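Local coordinates for ribulose bisphosphate carboxylase (Pyrococcus horikoshii, PDB 2D69), which probably catalyses the addition of carbon dioxide and water to ribulose 1,5-bisphosphate, giving two molecules of 3-phosphoglycerate, in an archaeal AMP degradation pathway, at residues A[231-242]-A[263-273]. Sequence-based numbering, arbitrary orientation.
Sequences VNIMEKRAEMVA and YMREVTEDLGL
Met264 fits as a knob into the hole formed by Val231, Met234, Glu235 and Ala238, joining two successive outer helices of the RuBisCO alpha/beta barrel. Segments 231-242 and 263-271 run nearly parallel, their axes 10.3 Å apart and crossing at -18°, as expected for helices on either side of one barrel strand, here 248-252. Bends at both chi2 and chi3 fold the Met264 thioether back, so that CE reaches Ala238 CB at 3.8 Å while CG meets Met234 CE at 3.7 Å. Ile251 of the strand touches both methionines and Val249 touches Val241 and Leu273, which places this apolar layer against the barrel wall.

Toward the C-terminal ends the packing passes to leucines. Leu271 brings CD1 to Glu239 CA at 3.8 Å and its CB to Ala242 CB; past Gly272, the first residue to leave helical geometry, with positive phi, Leu273 places CD1 against Ala238 CB at 3.8 Å.

The polar contact lies at the opposite end. There Val231 CG1 meets the ring edge of Tyr263, whose neighbourhood also includes Asn232 of a second subunit. Glu235, extended with CG anti to its backbone N, reaches Tyr263 with carboxylate and ring planes 65° apart. Glu235 OE2 lies 2.9 Å from Tyr263 OH, but the hydroxyl donates to Glu235 OE1 at 2.8 Å, on the syn side and 30° out of the carboxylate plane.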
loop_
_atom_site.group_PDB
_atom_site.type_symbol
_atom_site.label_atom_id
_atom_site.label_comp_id
_atom_site.label_asym_id
_atom_site.label_seq_id
_atom_site.Cartn_x
_atom_site.Cartn_y
_atom_site.Cartn_z
ATOM N N VAL A 231 13.733 0.894 18.599
ATOM C CA VAL A 231 12.788 -0.195 18.340
ATOM C C VAL A 231 12.607 -0.524 16.852
ATOM O O VAL A 231 12.498 -1.688 16.482
ATOM C CB VAL A 231 11.336 -0.004 18.890
ATOM C CG1 VAL A 231 10.881 -1.322 19.485
ATOM C CG2 VAL A 231 11.221 1.041 19.863
ATOM N N ASN A 232 12.520 0.494 16.010
ATOM C CA ASN A 232 12.350 0.252 14.596
ATOM C C ASN A 232 13.508 -0.553 14.027
ATOM O O ASN A 232 13.312 -1.458 13.196
ATOM C CB ASN A 232 12.140 1.554 13.806
ATOM C CG ASN A 232 13.305 2.510 13.917
ATOM O OD1 ASN A 232 13.858 2.893 12.915
ATOM N ND2 ASN A 232 13.713 2.854 15.129
ATOM N N ILE A 233 14.715 -0.212 14.471
ATOM C CA ILE A 233 15.911 -0.927 14.064
ATOM C C ILE A 233 15.828 -2.373 14.554
ATOM O O ILE A 233 16.144 -3.263 13.791
ATOM C CB ILE A 233 17.230 -0.270 14.652
ATOM C CG1 ILE A 233 17.344 1.230 14.304
ATOM C CG2 ILE A 233 18.469 -1.088 14.247
ATOM C CD1 ILE A 233 17.147 1.595 12.932
ATOM N N MET A 234 15.420 -2.598 15.816
ATOM C CA MET A 234 15.355 -3.962 16.370
ATOM C C MET A 234 14.384 -4.772 15.521
ATOM O O MET A 234 14.669 -5.913 15.211
ATOM C CB MET A 234 14.825 -4.050 17.810
ATOM C CG MET A 234 15.637 -3.442 18.858
ATOM S SD MET A 234 15.438 -4.386 20.437
ATOM C CE MET A 234 14.047 -3.454 20.951
ATOM N N GLU A 235 13.249 -4.154 15.140
ATOM C CA GLU A 235 12.265 -4.816 14.307
ATOM C C GLU A 235 12.813 -5.202 12.966
ATOM O O GLU A 235 12.609 -6.361 12.550
ATOM C CB GLU A 235 10.995 -3.971 14.120
ATOM C CG GLU A 235 10.017 -4.493 13.085
ATOM C CD GLU A 235 8.618 -3.875 13.198
ATOM O OE1 GLU A 235 8.455 -2.775 13.763
ATOM O OE2 GLU A 235 7.647 -4.514 12.772
ATOM N N LYS A 236 13.476 -4.287 12.277
ATOM C CA LYS A 236 14.083 -4.597 10.960
ATOM C C LYS A 236 15.124 -5.726 11.092
ATOM O O LYS A 236 15.237 -6.594 10.246
ATOM C CB LYS A 236 14.694 -3.336 10.337
ATOM C CG LYS A 236 13.646 -2.296 9.777
ATOM C CD LYS A 236 14.275 -0.887 9.501
ATOM C CE LYS A 236 13.225 0.245 9.126
ATOM N NZ LYS A 236 13.614 1.658 9.642
ATOM N N ARG A 237 15.868 -5.733 12.199
ATOM C CA ARG A 237 16.937 -6.723 12.370
ATOM C C ARG A 237 16.324 -8.120 12.652
ATOM O O ARG A 237 16.764 -9.130 12.096
ATOM C CB ARG A 237 17.912 -6.268 13.452
ATOM C CG ARG A 237 18.866 -5.170 12.972
ATOM C CD ARG A 237 19.831 -4.591 14.053
ATOM N NE ARG A 237 20.529 -3.495 13.419
ATOM C CZ ARG A 237 21.339 -2.599 13.985
ATOM N NH1 ARG A 237 21.806 -1.616 13.223
ATOM N NH2 ARG A 237 21.626 -2.629 15.269
ATOM N N ALA A 238 15.257 -8.152 13.457
ATOM C CA ALA A 238 14.479 -9.399 13.676
ATOM C C ALA A 238 13.971 -9.939 12.366
ATOM O O ALA A 238 14.132 -11.144 12.065
ATOM C CB ALA A 238 13.336 -9.175 14.701
ATOM N N GLU A 239 13.461 -9.063 11.498
ATOM C CA GLU A 239 12.982 -9.551 10.180
ATOM C C GLU A 239 14.109 -10.133 9.342
ATOM O O GLU A 239 13.965 -11.194 8.636
ATOM C CB GLU A 239 12.297 -8.389 9.395
ATOM C CG GLU A 239 10.988 -7.898 10.015
ATOM C CD GLU A 239 10.388 -6.656 9.332
ATOM O OE1 GLU A 239 11.121 -5.911 8.662
ATOM O OE2 GLU A 239 9.181 -6.413 9.469
ATOM N N MET A 240 15.272 -9.511 9.399
ATOM C CA MET A 240 16.450 -10.050 8.680
ATOM C C MET A 240 16.897 -11.420 9.193
ATOM O O MET A 240 17.223 -12.317 8.407
ATOM C CB MET A 240 17.630 -9.099 8.702
ATOM C CG MET A 240 17.427 -7.769 7.972
ATOM S SD MET A 240 18.778 -6.705 8.637
ATOM C CE MET A 240 18.226 -5.011 8.132
ATOM N N VAL A 241 16.826 -11.602 10.510
ATOM C CA VAL A 241 17.204 -12.877 11.116
ATOM C C VAL A 241 16.241 -13.967 10.616
ATOM O O VAL A 241 16.681 -14.980 10.049
ATOM C CB VAL A 241 17.254 -12.734 12.697
ATOM C CG1 VAL A 241 17.443 -14.151 13.362
ATOM C CG2 VAL A 241 18.395 -11.835 13.098
ATOM N N ALA A 242 14.930 -13.733 10.718
ATOM C CA ALA A 242 13.881 -14.718 10.329
ATOM C C ALA A 242 14.023 -15.054 8.852
ATOM O O ALA A 242 13.940 -16.219 8.422
ATOM C CB ALA A 242 12.511 -14.167 10.600
ATOM N N TYR A 263 6.346 -4.694 22.463
ATOM C CA TYR A 263 6.096 -4.685 21.027
ATOM C C TYR A 263 6.891 -5.755 20.300
ATOM O O TYR A 263 6.373 -6.435 19.356
ATOM C CB TYR A 263 6.356 -3.285 20.465
ATOM C CG TYR A 263 6.271 -3.262 18.958
ATOM C CD1 TYR A 263 5.042 -3.477 18.316
ATOM C CD2 TYR A 263 7.389 -3.101 18.181
ATOM C CE1 TYR A 263 4.929 -3.483 16.937
ATOM C CE2 TYR A 263 7.284 -3.108 16.790
ATOM C CZ TYR A 263 6.045 -3.301 16.181
ATOM O OH TYR A 263 5.935 -3.299 14.825
ATOM N N MET A 264 8.152 -5.947 20.711
ATOM C CA MET A 264 8.992 -6.972 20.064
ATOM C C MET A 264 8.434 -8.349 20.233
ATOM O O MET A 264 8.568 -9.159 19.353
ATOM C CB MET A 264 10.482 -6.885 20.544
ATOM C CG MET A 264 11.240 -5.672 19.971
ATOM S SD MET A 264 11.239 -5.684 18.157
ATOM C CE MET A 264 11.898 -7.279 17.705
ATOM N N ARG A 265 7.713 -8.581 21.320
ATOM C CA ARG A 265 7.039 -9.839 21.512
ATOM C C ARG A 265 5.954 -10.073 20.442
ATOM O O ARG A 265 5.762 -11.201 20.036
ATOM C CB ARG A 265 6.423 -9.908 22.928
ATOM C CG ARG A 265 5.579 -11.177 23.214
ATOM C CD ARG A 265 6.402 -12.453 23.276
ATOM N NE ARG A 265 5.559 -13.644 23.489
ATOM C CZ ARG A 265 4.944 -14.323 22.524
ATOM N NH1 ARG A 265 5.079 -13.997 21.227
ATOM N NH2 ARG A 265 4.194 -15.379 22.828
ATOM N N GLU A 266 5.266 -9.017 19.979
ATOM C CA GLU A 266 4.333 -9.135 18.839
ATOM C C GLU A 266 5.058 -9.367 17.565
ATOM O O GLU A 266 4.654 -10.208 16.745
ATOM C CB GLU A 266 3.397 -7.905 18.685
ATOM C CG GLU A 266 2.605 -7.592 19.923
ATOM C CD GLU A 266 1.837 -8.818 20.363
ATOM O OE1 GLU A 266 1.959 -9.189 21.542
ATOM O OE2 GLU A 266 1.169 -9.465 19.507
ATOM N N VAL A 267 6.157 -8.660 17.374
ATOM C CA VAL A 267 7.011 -8.928 16.179
ATOM C C VAL A 267 7.472 -10.375 16.069
ATOM O O VAL A 267 7.342 -11.010 15.010
ATOM C CB VAL A 267 8.233 -7.999 16.170
ATOM C CG1 VAL A 267 9.128 -8.317 15.007
ATOM C CG2 VAL A 267 7.778 -6.545 16.029
ATOM N N THR A 268 8.026 -10.890 17.158
ATOM C CA THR A 268 8.519 -12.254 17.177
ATOM C C THR A 268 7.445 -13.317 17.061
ATOM O O THR A 268 7.713 -14.421 16.538
ATOM C CB THR A 268 9.461 -12.542 18.401
ATOM O OG1 THR A 268 8.800 -12.347 19.677
ATOM C CG2 THR A 268 10.682 -11.624 18.397
ATOM N N GLU A 269 6.244 -13.013 17.532
ATOM C CA GLU A 269 5.065 -13.872 17.320
ATOM C C GLU A 269 4.812 -14.034 15.849
ATOM O O GLU A 269 4.387 -15.087 15.399
ATOM C CB GLU A 269 3.804 -13.257 17.990
ATOM C CG GLU A 269 2.520 -14.098 17.859
ATOM C CD GLU A 269 2.595 -15.426 18.610
ATOM O OE1 GLU A 269 3.476 -15.593 19.472
ATOM O OE2 GLU A 269 1.780 -16.315 18.338
ATOM N N ASP A 270 5.020 -12.979 15.080
ATOM C CA ASP A 270 4.780 -13.088 13.645
ATOM C C ASP A 270 5.888 -13.802 12.883
ATOM O O ASP A 270 5.643 -14.342 11.829
ATOM C CB ASP A 270 4.549 -11.704 13.024
ATOM C CG ASP A 270 3.194 -11.133 13.365
ATOM O OD1 ASP A 270 2.283 -11.925 13.742
ATOM O OD2 ASP A 270 2.989 -9.902 13.274
ATOM N N LEU A 271 7.104 -13.778 13.403
ATOM C CA LEU A 271 8.255 -14.279 12.661
ATOM C C LEU A 271 8.779 -15.636 13.134
ATOM O O LEU A 271 9.733 -16.132 12.588
ATOM C CB LEU A 271 9.379 -13.255 12.728
ATOM C CG LEU A 271 9.117 -11.854 12.176
ATOM C CD1 LEU A 271 10.255 -10.971 12.473
ATOM C CD2 LEU A 271 8.906 -11.906 10.660
ATOM N N GLY A 272 8.171 -16.233 14.149
ATOM C CA GLY A 272 8.677 -17.486 14.704
ATOM C C GLY A 272 10.027 -17.454 15.423
ATOM O O GLY A 272 10.827 -18.374 15.305
ATOM N N LEU A 273 10.297 -16.367 16.145
ATOM C CA LEU A 273 11.565 -16.182 16.804
ATOM C C LEU A 273 11.435 -16.351 18.333
ATOM O O LEU A 273 10.563 -15.711 18.940
ATOM C CB LEU A 273 12.042 -14.750 16.497
ATOM C CG LEU A 273 12.337 -14.418 15.028
ATOM C CD1 LEU A 273 12.586 -12.934 14.858
ATOM C CD2 LEU A 273 13.563 -15.202 14.545
#